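Local coordinates for transcriptional regulator, TetR family (Myxococcus xanthus, PDB 5K7F), which regulates transcription of the alternative isovaleryl coenzyme A biosynthesis pathway by binding DNA, with isovaleryl coenzyme A as its effector, at the interface of chains A and B. Sequence-based numbering; all coordinates share one arbitrary frame. Chains: chain A/B, Transcriptional regulator, TetR family.

The interface of chains A and B. Residues chain A 172, 175; chain B 117-118, 164, 167-168, 171-172.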
# COMPACT_ATOMS: atom_id res chain seq x y z
N TRP A 172 1.10 4.15 0.65
CA TRP A 172 2.19 3.36 0.09
C TRP A 172 3.55 4.06 0.17
O TRP A 172 4.57 3.40 -0.07
CB TRP A 172 1.87 2.95 -1.37
CG TRP A 172 2.46 1.57 -1.73
CD1 TRP A 172 2.05 0.36 -1.25
CD2 TRP A 172 3.58 1.30 -2.58
NE1 TRP A 172 2.84 -0.64 -1.75
CE2 TRP A 172 3.78 -0.09 -2.58
CE3 TRP A 172 4.43 2.10 -3.36
CZ2 TRP A 172 4.78 -0.71 -3.32
CZ3 TRP A 172 5.44 1.47 -4.10
CH2 TRP A 172 5.61 0.10 -4.06
N LYS A 175 6.68 2.43 1.79
CA LYS A 175 7.45 1.41 1.06
C LYS A 175 8.70 1.97 0.41
O LYS A 175 9.63 1.21 0.14
CB LYS A 175 6.59 0.75 -0.04
CG LYS A 175 5.53 -0.23 0.45
CD LYS A 175 6.16 -1.40 1.18
CE LYS A 175 5.25 -2.63 1.21
NZ LYS A 175 3.81 -2.26 1.29
N HIS B 117 5.12 -7.56 -4.10
CA HIS B 117 5.26 -6.18 -3.72
C HIS B 117 5.06 -5.94 -2.22
O HIS B 117 5.29 -4.83 -1.75
CB HIS B 117 4.33 -5.28 -4.57
CG HIS B 117 2.86 -5.57 -4.47
ND1 HIS B 117 2.07 -5.12 -3.44
CD2 HIS B 117 2.01 -6.17 -5.34
CE1 HIS B 117 0.81 -5.46 -3.64
NE2 HIS B 117 0.74 -6.10 -4.79
N GLU B 118 4.70 -6.97 -1.45
CA GLU B 118 4.57 -6.78 0.01
C GLU B 118 5.69 -7.48 0.76
O GLU B 118 6.17 -6.97 1.77
CB GLU B 118 3.22 -7.30 0.53
CG GLU B 118 2.01 -6.47 0.10
CD GLU B 118 1.94 -5.11 0.82
OE1 GLU B 118 1.70 -5.10 2.05
OE2 GLU B 118 2.13 -4.07 0.16
N PHE B 164 5.59 6.56 -8.34
CA PHE B 164 5.15 6.01 -7.06
C PHE B 164 3.73 6.39 -6.71
O PHE B 164 3.13 5.72 -5.85
CB PHE B 164 6.12 6.43 -5.97
CG PHE B 164 7.41 5.65 -6.04
CD1 PHE B 164 7.39 4.25 -5.88
CD2 PHE B 164 8.60 6.26 -6.31
CE1 PHE B 164 8.55 3.50 -5.96
CE2 PHE B 164 9.78 5.52 -6.38
CZ PHE B 164 9.75 4.14 -6.22
N LEU B 167 2.07 3.56 -8.66
CA LEU B 167 2.21 2.28 -7.98
C LEU B 167 1.38 2.24 -6.70
O LEU B 167 0.73 1.24 -6.41
CB LEU B 167 3.67 1.96 -7.70
CG LEU B 167 4.48 1.59 -8.94
CD1 LEU B 167 5.95 1.62 -8.51
CD2 LEU B 167 4.09 0.24 -9.44
N GLY B 168 1.37 3.33 -5.92
CA GLY B 168 0.53 3.32 -4.72
C GLY B 168 -0.95 3.19 -5.01
O GLY B 168 -1.66 2.48 -4.30
N LEU B 171 -1.29 -0.66 -6.27
CA LEU B 171 -0.90 -1.75 -5.38
C LEU B 171 -1.69 -1.78 -4.08
O LEU B 171 -1.66 -2.81 -3.39
CB LEU B 171 0.60 -1.67 -5.09
CG LEU B 171 1.38 -1.86 -6.40
CD1 LEU B 171 2.87 -1.86 -6.08
CD2 LEU B 171 1.02 -3.13 -7.23
N TRP B 172 -2.38 -0.68 -3.74
CA TRP B 172 -3.27 -0.65 -2.59
C TRP B 172 -4.61 -1.35 -2.86
O TRP B 172 -5.33 -1.68 -1.90
CB TRP B 172 -3.51 0.80 -2.18
CG TRP B 172 -3.80 0.97 -0.72
CD1 TRP B 172 -5.01 1.26 -0.15
CD2 TRP B 172 -2.88 0.82 0.35
NE1 TRP B 172 -4.89 1.30 1.22
CE2 TRP B 172 -3.59 1.02 1.55
CE3 TRP B 172 -1.53 0.50 0.40
CZ2 TRP B 172 -2.98 0.94 2.79
CZ3 TRP B 172 -0.93 0.42 1.64
CH2 TRP B 172 -1.65 0.65 2.81
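A:Trp172 lays one face of its indole against B:Leu171, whose methyl CD1 is 3.5 Å from CZ2, near the border of the benzo ring rather than over its centre; on the opposite face lies the aliphatic CG of A:Lys175. The broad, flat indole offers two faces and a long rim, and branched leucine puts a methyl on one face. At the edge, in the ring plane, the flat ring of B:Phe164 brings CD1 to 3.8 Å from CZ3, and CB of B:Leu167 also reaches that end. CB of A:Trp172 sits 3.6 Å from CA of B:Gly168, where a residue with no side chain permits close approach to helix 159-171. The two tryptophans run antiparallel alongside each other, CD1 of A:Trp172 lying 3.9 Å from CE3 of B:Trp172. An alanine in place of A:Trp172 would probably open a gap beside B:Leu171 and B:Phe164 and leave the CG methylene of A:Lys175 without its packing surface. Lysine combines an aliphatic stem with a charged tip: turned at its second and fourth torsions (-62° and -34°), it carries NZ to OE2 of the B:Glu118 carboxylate, which answers the ammonium in a salt bridge and hydrogen bond of 2.7 Å. NZ meets OE2 from about 40° above the carboxylate plane; because B:Glu118 is poorly ordered, this link is less certain than the apolar core. The contact recurs with the chains exchanged, but the B:Trp172 indole is flipped about CB-CG. The patch is part of the interface likely to hold the C-terminal regions together as the dimer usual in TetR regulators, pairing two DNA-binding domains.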